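Local atomic coordinates of putative metal-dependent hydrolase (PDB entry 6KNS), a protein that binds two zinc ions in a metallo-beta-lactamase fold and is probably a metal-dependent hydrolase, perhaps acting on RNA as tRNA 3'-processing endoribonucleases do. Residues A[148-159]-A[171-181]; A[181-189]-A[221-230]. All coordinates share one frame; numbering follows the deposited sequence.

Interaction 1: residues A[148-159]-A[171-181]; sequences RITDGSHTVVYT and FSENADLLISE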
loop_
_atom_site.group_PDB
_atom_site.type_symbol
_atom_site.label_atom_id
_atom_site.label_comp_id
_atom_site.label_asym_id
_atom_site.label_seq_id
_atom_site.Cartn_x
_atom_site.Cartn_y
_atom_site.Cartn_z
ATOM N N ARG A 148 -9.948 5.034 -22.343
ATOM C CA ARG A 148 -9.430 4.662 -23.654
ATOM C C ARG A 148 -8.193 5.521 -23.870
ATOM O O ARG A 148 -8.290 6.758 -23.882
ATOM C CB ARG A 148 -10.456 4.941 -24.733
ATOM C CG ARG A 148 -9.875 4.755 -26.130
ATOM C CD ARG A 148 -10.759 5.241 -27.268
ATOM N NE ARG A 148 -11.475 4.133 -27.842
ATOM C CZ ARG A 148 -11.247 3.552 -29.013
ATOM N NH1 ARG A 148 -10.339 3.984 -29.862
ATOM N NH2 ARG A 148 -11.977 2.508 -29.327
ATOM N N ILE A 149 -7.036 4.877 -24.024
ATOM C CA ILE A 149 -5.757 5.579 -24.073
ATOM C C ILE A 149 -5.074 5.338 -25.404
ATOM O O ILE A 149 -4.766 4.206 -25.753
ATOM C CB ILE A 149 -4.843 5.165 -22.905
ATOM C CG1 ILE A 149 -5.562 5.420 -21.564
ATOM C CG2 ILE A 149 -3.549 5.962 -22.945
ATOM C CD1 ILE A 149 -4.828 4.950 -20.322
ATOM N N THR A 150 -4.862 6.409 -26.166
ATOM C CA THR A 150 -4.187 6.285 -27.432
ATOM C C THR A 150 -2.997 7.216 -27.525
ATOM O O THR A 150 -2.931 8.215 -26.840
ATOM C CB THR A 150 -5.147 6.523 -28.628
ATOM O OG1 THR A 150 -4.443 6.242 -29.846
ATOM C CG2 THR A 150 -5.729 7.970 -28.662
ATOM N N ASP A 151 -2.035 6.842 -28.358
ATOM C CA ASP A 151 -0.916 7.720 -28.694
ATOM C C ASP A 151 -0.969 8.110 -30.158
ATOM O O ASP A 151 -0.001 8.670 -30.660
ATOM C CB ASP A 151 0.435 7.041 -28.399
ATOM C CG ASP A 151 0.651 5.766 -29.201
ATOM O OD1 ASP A 151 -0.178 5.436 -30.092
ATOM O OD2 ASP A 151 1.666 5.093 -28.951
ATOM N N GLY A 152 -2.081 7.816 -30.835
ATOM C CA GLY A 152 -2.208 8.107 -32.288
ATOM C C GLY A 152 -1.917 6.921 -33.209
ATOM O O GLY A 152 -2.311 6.931 -34.358
ATOM N N SER A 153 -1.242 5.892 -32.700
ATOM C CA SER A 153 -0.948 4.680 -33.494
ATOM C C SER A 153 -1.531 3.409 -32.880
ATOM O O SER A 153 -1.914 2.512 -33.584
ATOM C CB SER A 153 0.565 4.501 -33.643
ATOM O OG SER A 153 1.188 5.727 -34.013
ATOM N N HIS A 154 -1.546 3.317 -31.559
ATOM C CA HIS A 154 -2.117 2.187 -30.867
ATOM C C HIS A 154 -3.064 2.711 -29.829
ATOM O O HIS A 154 -2.976 3.875 -29.446
ATOM C CB HIS A 154 -1.013 1.348 -30.230
ATOM C CG HIS A 154 -0.220 0.565 -31.225
ATOM N ND1 HIS A 154 1.014 0.984 -31.699
ATOM C CD2 HIS A 154 -0.507 -0.588 -31.882
ATOM C CE1 HIS A 154 1.454 0.110 -32.592
ATOM N NE2 HIS A 154 0.555 -0.855 -32.712
ATOM N N THR A 155 -3.968 1.845 -29.380
ATOM C CA THR A 155 -5.034 2.226 -28.460
ATOM C C THR A 155 -5.282 1.122 -27.432
ATOM O O THR A 155 -5.469 -0.047 -27.789
ATOM C CB THR A 155 -6.328 2.512 -29.262
ATOM O OG1 THR A 155 -6.100 3.635 -30.118
ATOM C CG2 THR A 155 -7.498 2.839 -28.325
ATOM N N VAL A 156 -5.237 1.477 -26.150
ATOM C CA VAL A 156 -5.524 0.533 -25.096
ATOM C C VAL A 156 -6.777 0.968 -24.343
ATOM O O VAL A 156 -6.909 2.126 -23.986
ATOM C CB VAL A 156 -4.317 0.411 -24.114
ATOM C CG1 VAL A 156 -4.618 -0.528 -22.987
ATOM C CG2 VAL A 156 -3.047 -0.052 -24.876
ATOM N N VAL A 157 -7.677 0.028 -24.065
ATOM C CA VAL A 157 -8.872 0.309 -23.286
ATOM C C VAL A 157 -8.738 -0.431 -21.970
ATOM O O VAL A 157 -8.402 -1.623 -21.942
ATOM C CB VAL A 157 -10.167 -0.113 -24.031
ATOM C CG1 VAL A 157 -11.389 -0.019 -23.112
ATOM C CG2 VAL A 157 -10.381 0.748 -25.282
ATOM N N TYR A 158 -8.982 0.299 -20.889
ATOM C CA TYR A 158 -8.997 -0.202 -19.520
ATOM C C TYR A 158 -10.412 -0.025 -19.000
ATOM O O TYR A 158 -10.907 1.089 -18.964
ATOM C CB TYR A 158 -8.042 0.642 -18.673
ATOM C CG TYR A 158 -8.022 0.371 -17.208
ATOM C CD1 TYR A 158 -7.930 -0.932 -16.718
ATOM C CD2 TYR A 158 -8.053 1.430 -16.280
ATOM C CE1 TYR A 158 -7.865 -1.186 -15.323
ATOM C CE2 TYR A 158 -7.989 1.196 -14.897
ATOM C CZ TYR A 158 -7.890 -0.107 -14.427
ATOM O OH TYR A 158 -7.826 -0.349 -13.078
ATOM N N THR A 159 -11.074 -1.111 -18.633
ATOM C CA THR A 159 -12.445 -1.043 -18.146
ATOM C C THR A 159 -12.549 -0.451 -16.739
ATOM O O THR A 159 -13.651 -0.160 -16.281
ATOM C CB THR A 159 -13.108 -2.451 -18.053
ATOM O OG1 THR A 159 -12.404 -3.241 -17.075
ATOM C CG2 THR A 159 -13.107 -3.171 -19.390
ATOM N N PHE A 171 -17.355 2.074 -27.012
ATOM C CA PHE A 171 -16.204 2.675 -26.348
ATOM C C PHE A 171 -14.871 1.997 -26.677
ATOM O O PHE A 171 -13.873 2.675 -26.889
ATOM C CB PHE A 171 -16.400 2.655 -24.832
ATOM C CG PHE A 171 -15.348 3.421 -24.072
ATOM C CD1 PHE A 171 -15.229 4.814 -24.226
ATOM C CD2 PHE A 171 -14.502 2.764 -23.183
ATOM C CE1 PHE A 171 -14.261 5.533 -23.488
ATOM C CE2 PHE A 171 -13.548 3.460 -22.447
ATOM C CZ PHE A 171 -13.426 4.837 -22.589
ATOM N N SER A 172 -14.868 0.662 -26.709
ATOM C CA SER A 172 -13.641 -0.115 -26.891
ATOM C C SER A 172 -13.374 -0.448 -28.359
ATOM O O SER A 172 -12.437 -1.197 -28.646
ATOM C CB SER A 172 -13.723 -1.438 -26.118
ATOM O OG SER A 172 -14.082 -1.239 -24.757
ATOM N N GLU A 173 -14.173 0.106 -29.280
ATOM C CA GLU A 173 -14.100 -0.267 -30.689
ATOM C C GLU A 173 -12.690 -0.212 -31.298
ATOM O O GLU A 173 -12.012 0.818 -31.293
ATOM C CB GLU A 173 -15.063 0.574 -31.560
ATOM C CG GLU A 173 -15.171 -0.004 -32.966
ATOM C CD GLU A 173 -16.340 0.552 -33.781
ATOM O OE1 GLU A 173 -16.796 1.684 -33.507
ATOM O OE2 GLU A 173 -16.776 -0.151 -34.709
ATOM N N ASN A 174 -12.272 -1.351 -31.822
ATOM C CA ASN A 174 -10.978 -1.503 -32.459
ATOM C C ASN A 174 -9.775 -1.277 -31.558
ATOM O O ASN A 174 -8.687 -1.083 -32.059
ATOM C CB ASN A 174 -10.899 -0.654 -33.725
ATOM C CG ASN A 174 -12.003 -0.990 -34.716
ATOM O OD1 ASN A 174 -12.542 -0.100 -35.371
ATOM N ND2 ASN A 174 -12.347 -2.270 -34.828
ATOM N N ALA A 175 -9.939 -1.325 -30.237
ATOM C CA ALA A 175 -8.771 -1.229 -29.339
ATOM C C ALA A 175 -7.781 -2.341 -29.680
ATOM O O ALA A 175 -8.177 -3.491 -29.944
ATOM C CB ALA A 175 -9.193 -1.334 -27.891
ATOM N N ASP A 176 -6.492 -2.016 -29.658
ATOM C CA ASP A 176 -5.463 -3.065 -29.818
ATOM C C ASP A 176 -5.427 -4.019 -28.619
ATOM O O ASP A 176 -5.244 -5.220 -28.794
ATOM C CB ASP A 176 -4.089 -2.443 -30.055
ATOM C CG ASP A 176 -4.086 -1.552 -31.283
ATOM O OD1 ASP A 176 -4.210 -2.100 -32.401
ATOM O OD2 ASP A 176 -4.021 -0.313 -31.138
ATOM N N LEU A 177 -5.614 -3.477 -27.422
ATOM C CA LEU A 177 -5.562 -4.254 -26.170
ATOM C C LEU A 177 -6.725 -3.789 -25.329
ATOM O O LEU A 177 -6.902 -2.594 -25.115
ATOM C CB LEU A 177 -4.243 -4.035 -25.406
ATOM C CG LEU A 177 -4.105 -4.654 -24.006
ATOM C CD1 LEU A 177 -4.124 -6.146 -24.075
ATOM C CD2 LEU A 177 -2.837 -4.199 -23.305
ATOM N N LEU A 178 -7.556 -4.732 -24.920
ATOM C CA LEU A 178 -8.597 -4.464 -23.959
ATOM C C LEU A 178 -8.152 -5.083 -22.649
ATOM O O LEU A 178 -8.068 -6.308 -22.557
ATOM C CB LEU A 178 -9.912 -5.116 -24.377
ATOM C CG LEU A 178 -11.061 -5.038 -23.370
ATOM C CD1 LEU A 178 -11.408 -3.583 -23.042
ATOM C CD2 LEU A 178 -12.289 -5.762 -23.919
ATOM N N ILE A 179 -7.919 -4.230 -21.661
ATOM C CA ILE A 179 -7.706 -4.653 -20.299
ATOM C C ILE A 179 -9.051 -4.595 -19.535
ATOM O O ILE A 179 -9.564 -3.526 -19.248
ATOM C CB ILE A 179 -6.661 -3.802 -19.606
ATOM C CG1 ILE A 179 -5.378 -3.735 -20.465
ATOM C CG2 ILE A 179 -6.409 -4.393 -18.207
ATOM C CD1 ILE A 179 -4.276 -2.786 -19.885
ATOM N N SER A 180 -9.598 -5.774 -19.227
ATOM C CA SER A 180 -10.884 -5.908 -18.607
ATOM C C SER A 180 -10.741 -6.528 -17.257
ATOM O O SER A 180 -10.055 -7.527 -17.086
ATOM C CB SER A 180 -11.809 -6.812 -19.414
ATOM O OG SER A 180 -13.083 -6.857 -18.798
ATOM N N GLU A 181 -11.424 -5.923 -16.303
ATOM C CA GLU A 181 -11.610 -6.519 -15.020
ATOM C C GLU A 181 -12.299 -7.875 -15.258
ATOM O O GLU A 181 -13.028 -8.065 -16.246
ATOM C CB GLU A 181 -12.400 -5.571 -14.106
ATOM C CG GLU A 181 -13.910 -5.521 -14.275
ATOM C CD GLU A 181 -14.610 -5.923 -12.974
ATOM O OE1 GLU A 181 -14.809 -7.149 -12.743
ATOM O OE2 GLU A 181 -14.915 -5.006 -12.172
#
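A beta-alpha-beta crossover brings strand 155-158 beside strand 177-181, and Val-157 is bonded at both its backbone N and O to the second strand. Its N donates to Leu-177 O at 2.9 Å, its O accepts from Ile-179 N at 2.7 Å, and the parallel ladder runs on through Thr-159 N to Ile-179 O. Beyond the last rung a side chain takes over: Thr-159 OG1 receives Glu-181 N over 3.0 Å in a nearly straight bond (171°). At the other end Asp-176 OD2 turns its anti lone pair to Thr-155 N at 2.8 Å, while the edge of the His-154 ring lies against the same oxygen. These are neighbouring strands of one of the two sheets of the metallo-beta-lactamase sandwich. On one face of the sheet Val-157 spreads its two methyls, CG1 reaching Leu-178 CD1 at 3.6 Å and CG2 meeting the methyl of Ala-175; Val-156, Leu-177, Tyr-158 and Ile-179 pack on the other, where Tyr-158 OH is bonded to Asp-40. Arg-148, from strand 145-150, reaches the backbone where helix 168-171 gives way to the turn at 172-175. Its chain is bent at chi3 (-98°), which turns the guanidinium edge to the backbone carbonyls: NE and NH2 both grip Phe-171 O, NE at 3.0 Å, and NH2 also takes Glu-173 O at 2.6 Å, all nearly in the guanidinium plane. Phe-171 CZ packs on Arg-148 CB at 3.7 Å.

Interaction 2: residues A[181-189]-A[221-230]; sequences ECNFYADQD and FGVHDNLRKE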
loop_
_atom_site.group_PDB
_atom_site.type_symbol
_atom_site.label_atom_id
_atom_site.label_comp_id
_atom_site.label_asym_id
_atom_site.label_seq_id
_atom_site.Cartn_x
_atom_site.Cartn_y
_atom_site.Cartn_z
ATOM N N GLU A 181 -11.424 -5.923 -16.303
ATOM C CA GLU A 181 -11.610 -6.519 -15.020
ATOM C C GLU A 181 -12.299 -7.875 -15.258
ATOM O O GLU A 181 -13.028 -8.065 -16.246
ATOM C CB GLU A 181 -12.400 -5.571 -14.106
ATOM C CG GLU A 181 -13.910 -5.521 -14.275
ATOM C CD GLU A 181 -14.610 -5.923 -12.974
ATOM O OE1 GLU A 181 -14.809 -7.149 -12.743
ATOM O OE2 GLU A 181 -14.915 -5.006 -12.172
ATOM N N CYS A 182 -12.013 -8.822 -14.384
ATOM C CA CYS A 182 -12.601 -10.124 -14.473
ATOM C C CYS A 182 -12.601 -10.757 -13.103
ATOM O O CYS A 182 -11.943 -11.746 -12.881
ATOM C CB CYS A 182 -11.779 -10.938 -15.469
ATOM S SG CYS A 182 -12.472 -12.517 -15.914
ATOM N N ASN A 183 -13.346 -10.186 -12.179
ATOM C CA ASN A 183 -13.282 -10.597 -10.788
ATOM C C ASN A 183 -14.060 -11.894 -10.512
ATOM O O ASN A 183 -13.908 -12.450 -9.445
ATOM C CB ASN A 183 -13.816 -9.468 -9.888
ATOM C CG ASN A 183 -13.086 -9.394 -8.534
ATOM O OD1 ASN A 183 -12.769 -10.418 -7.913
ATOM N ND2 ASN A 183 -12.795 -8.210 -8.105
ATOM N N PHE A 184 -14.896 -12.345 -11.462
ATOM C CA PHE A 184 -15.757 -13.527 -11.292
ATOM C C PHE A 184 -15.636 -14.549 -12.418
ATOM O O PHE A 184 -15.294 -14.181 -13.536
ATOM C CB PHE A 184 -17.227 -13.090 -11.162
ATOM C CG PHE A 184 -17.539 -12.436 -9.847
ATOM C CD1 PHE A 184 -18.070 -13.154 -8.819
ATOM C CD2 PHE A 184 -17.283 -11.099 -9.646
ATOM C CE1 PHE A 184 -18.351 -12.537 -7.577
ATOM C CE2 PHE A 184 -17.540 -10.479 -8.424
ATOM C CZ PHE A 184 -18.083 -11.189 -7.399
ATOM N N TYR A 185 -15.920 -15.827 -12.108
ATOM C CA TYR A 185 -15.851 -16.937 -13.065
ATOM C C TYR A 185 -17.155 -17.017 -13.854
ATOM O O TYR A 185 -18.148 -16.389 -13.494
ATOM C CB TYR A 185 -15.554 -18.273 -12.338
ATOM C CG TYR A 185 -14.142 -18.298 -11.750
ATOM C CD1 TYR A 185 -13.869 -17.801 -10.473
ATOM C CD2 TYR A 185 -13.060 -18.734 -12.516
ATOM C CE1 TYR A 185 -12.560 -17.805 -9.954
ATOM C CE2 TYR A 185 -11.757 -18.739 -12.020
ATOM C CZ TYR A 185 -11.512 -18.250 -10.742
ATOM O OH TYR A 185 -10.240 -18.270 -10.255
ATOM N N ALA A 186 -17.147 -17.815 -14.917
ATOM C CA ALA A 186 -18.231 -17.865 -15.907
ATOM C C ALA A 186 -19.555 -18.243 -15.298
ATOM O O ALA A 186 -20.590 -17.784 -15.757
ATOM C CB ALA A 186 -17.879 -18.858 -17.056
ATOM N N ASP A 187 -19.531 -19.075 -14.260
ATOM C CA ASP A 187 -20.786 -19.515 -13.623
ATOM C C ASP A 187 -21.368 -18.498 -12.671
ATOM O O ASP A 187 -22.450 -18.725 -12.179
ATOM C CB ASP A 187 -20.606 -20.845 -12.852
ATOM C CG ASP A 187 -19.628 -20.729 -11.680
ATOM O OD1 ASP A 187 -18.414 -20.527 -11.944
ATOM O OD2 ASP A 187 -20.068 -20.850 -10.496
ATOM N N GLN A 188 -20.653 -17.413 -12.380
ATOM C CA GLN A 188 -21.026 -16.503 -11.313
ATOM C C GLN A 188 -21.509 -15.175 -11.895
ATOM O O GLN A 188 -21.057 -14.761 -12.977
ATOM C CB GLN A 188 -19.821 -16.176 -10.415
ATOM C CG GLN A 188 -19.178 -17.316 -9.621
ATOM C CD GLN A 188 -17.960 -16.808 -8.877
ATOM O OE1 GLN A 188 -16.940 -16.453 -9.493
ATOM N NE2 GLN A 188 -18.073 -16.707 -7.547
ATOM N N ASP A 189 -22.362 -14.488 -11.126
ATOM C CA ASP A 189 -22.923 -13.190 -11.499
ATOM C C ASP A 189 -22.296 -12.077 -10.671
ATOM O O ASP A 189 -22.500 -12.021 -9.461
ATOM C CB ASP A 189 -24.425 -13.199 -11.249
ATOM C CG ASP A 189 -25.107 -11.897 -11.693
ATOM O OD1 ASP A 189 -24.463 -10.982 -12.266
ATOM O OD2 ASP A 189 -26.320 -11.804 -11.466
ATOM N N PHE A 221 -9.695 -16.958 -5.307
ATOM C CA PHE A 221 -10.052 -18.385 -5.226
ATOM C C PHE A 221 -10.147 -18.914 -6.653
ATOM O O PHE A 221 -10.221 -18.138 -7.604
ATOM C CB PHE A 221 -11.396 -18.586 -4.504
ATOM C CG PHE A 221 -12.554 -18.025 -5.248
ATOM C CD1 PHE A 221 -12.823 -16.663 -5.204
ATOM C CD2 PHE A 221 -13.353 -18.843 -6.047
ATOM C CE1 PHE A 221 -13.913 -16.108 -5.943
ATOM C CE2 PHE A 221 -14.423 -18.314 -6.774
ATOM C CZ PHE A 221 -14.703 -16.945 -6.730
ATOM N N GLY A 222 -10.152 -20.217 -6.800
ATOM C CA GLY A 222 -10.326 -20.832 -8.126
ATOM C C GLY A 222 -9.038 -20.985 -8.919
ATOM O O GLY A 222 -7.939 -20.689 -8.429
ATOM N N VAL A 223 -9.191 -21.486 -10.142
ATOM C CA VAL A 223 -8.090 -21.700 -11.052
ATOM C C VAL A 223 -8.119 -20.572 -12.054
ATOM O O VAL A 223 -8.957 -20.571 -12.962
ATOM C CB VAL A 223 -8.247 -23.021 -11.762
ATOM C CG1 VAL A 223 -7.024 -23.287 -12.704
ATOM C CG2 VAL A 223 -8.435 -24.099 -10.714
ATOM N N HIS A 224 -7.209 -19.620 -11.888
ATOM C CA HIS A 224 -7.196 -18.412 -12.708
ATOM C C HIS A 224 -7.142 -18.712 -14.205
ATOM O O HIS A 224 -7.731 -17.988 -14.985
ATOM C CB HIS A 224 -5.995 -17.516 -12.355
ATOM C CG HIS A 224 -6.187 -16.690 -11.121
ATOM N ND1 HIS A 224 -5.151 -16.014 -10.509
ATOM C CD2 HIS A 224 -7.294 -16.433 -10.383
ATOM C CE1 HIS A 224 -5.618 -15.368 -9.454
ATOM N NE2 HIS A 224 -6.915 -15.602 -9.358
ATOM N N ASP A 225 -6.414 -19.753 -14.599
ATOM C CA ASP A 225 -6.379 -20.165 -16.009
ATOM C C ASP A 225 -7.755 -20.518 -16.571
ATOM O O ASP A 225 -7.967 -20.406 -17.787
ATOM C CB ASP A 225 -5.405 -21.329 -16.219
ATOM C CG ASP A 225 -3.938 -20.869 -16.337
ATOM O OD1 ASP A 225 -3.651 -19.677 -16.087
ATOM O OD2 ASP A 225 -3.083 -21.698 -16.711
ATOM N N ASN A 226 -8.693 -20.911 -15.707
ATOM C CA ASN A 226 -10.054 -21.135 -16.163
ATOM C C ASN A 226 -10.702 -19.872 -16.665
ATOM O O ASN A 226 -11.565 -19.969 -17.519
ATOM C CB ASN A 226 -10.949 -21.756 -15.097
ATOM C CG ASN A 226 -10.675 -23.228 -14.881
ATOM O OD1 ASN A 226 -10.066 -23.881 -15.709
ATOM N ND2 ASN A 226 -11.136 -23.755 -13.766
ATOM N N LEU A 227 -10.318 -18.706 -16.136
ATOM C CA LEU A 227 -10.879 -17.431 -16.618
ATOM C C LEU A 227 -10.515 -17.215 -18.080
ATOM O O LEU A 227 -11.327 -16.797 -18.864
ATOM C CB LEU A 227 -10.379 -16.239 -15.785
ATOM C CG LEU A 227 -10.735 -16.242 -14.284
ATOM C CD1 LEU A 227 -9.935 -15.204 -13.515
ATOM C CD2 LEU A 227 -12.237 -16.034 -14.133
ATOM N N ARG A 228 -9.271 -17.499 -18.437
ATOM C CA ARG A 228 -8.850 -17.467 -19.817
ATOM C C ARG A 228 -9.615 -18.469 -20.710
ATOM O O ARG A 228 -10.051 -18.101 -21.806
ATOM C CB ARG A 228 -7.361 -17.757 -19.914
ATOM C CG ARG A 228 -6.857 -17.785 -21.312
ATOM C CD ARG A 228 -5.367 -18.120 -21.383
ATOM N NE ARG A 228 -5.066 -18.409 -22.769
ATOM C CZ ARG A 228 -5.373 -19.536 -23.409
ATOM N NH1 ARG A 228 -5.952 -20.573 -22.781
ATOM N NH2 ARG A 228 -5.080 -19.628 -24.697
ATOM N N LYS A 229 -9.770 -19.716 -20.263
ATOM C CA LYS A 229 -10.490 -20.705 -21.077
ATOM C C LYS A 229 -11.964 -20.318 -21.294
ATOM O O LYS A 229 -12.542 -20.492 -22.385
ATOM C CB LYS A 229 -10.441 -22.070 -20.408
ATOM C CG LYS A 229 -9.069 -22.698 -20.342
ATOM C CD LYS A 229 -9.134 -24.108 -19.719
ATOM C CE LYS A 229 -7.738 -24.664 -19.527
ATOM N NZ LYS A 229 -7.769 -25.964 -18.868
ATOM N N GLU A 230 -12.570 -19.805 -20.236
ATOM C CA GLU A 230 -13.961 -19.352 -20.282
ATOM C C GLU A 230 -14.086 -18.174 -21.234
ATOM O O GLU A 230 -15.013 -18.128 -22.024
ATOM C CB GLU A 230 -14.421 -18.926 -18.877
ATOM C CG GLU A 230 -14.618 -20.077 -17.913
ATOM C CD GLU A 230 -14.525 -19.651 -16.442
ATOM O OE1 GLU A 230 -14.588 -18.433 -16.113
ATOM O OE2 GLU A 230 -14.381 -20.546 -15.591
#
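Tyr-185 lies between Phe-221 and Leu-227, joining the loop after strand 177-181 to the start of helix 225-231 at the margin of the metallo-beta-lactamase fold. Leu-227 CD2 sits over one face of the tyrosine ring, 3.3 Å from Tyr-185 CD2, and also touches Cys-182 SG. Phe-221 makes an offset edge-to-face pair with Tyr-185: the tyrosine edge, at CE1, is directed to the phenylalanine face, with ring planes 60° apart and centroids separated by 5.4 Å. The extended Gln-188 side chain (chi2 176°) brings its amide to the edge of the Phe-221 ring, Gln-188 NE2 lying 3.5 Å from Phe-221 CZ. The phenol end is fixed by a hydrogen bond from Tyr-185 OH to Phe-221 O, 2.7 Å long and lying in the carbonyl plane on a lone pair. Phe-221 therefore holds this tyrosine twice, by its ring and by its backbone. Farther along the helix, Glu-230 OE1 accepts Ala-186 N at 2.9 Å, approached from above the carboxylate plane, while the methyl of Ala-186 packs on the carboxylate carbon.

Around this first shell, Ser-198 of helix 198-208 gives Glu-230 OE1 a second hydrogen-bonding partner, so one oxygen ties the loop to two helices. His-224, whose CD2 lies near the phenol oxygen, is itself bonded through NE2 to Pro-219 O. Phe-221 also packs on Leu-87 of the second subunit, and Phe-184 on Phe-86 of that chain, which places this corner at the dimer interface. A type I turn from Tyr-185 to Gln-188 folds the loop back on itself, and within it Gln-188 OE1 receives Tyr-185 N at 2.9 Å.

Overall arrangement
Interactions 1 and 2 follow one another along the chain and meet at Glu-181, with centres about 22 Å apart. Interaction 1 is a buried strand pairing whose centre lies about 11 Å from the centre of the chain; interaction 2 is partly buried, its centre about 19 Å from that of the chain, beside the second subunit. The shared residue lies close to the metals: the Glu-181 side chain is about 6 Å from a zinc ion and about 4 Å from the side chain of Asp-161, a ligand of both zincs. From interaction 1, the Tyr-158 side chain comes about 4 Å from that of zinc ligand His-70; from interaction 2, the Cys-182 side chain lies about 6 Å from that of His-217.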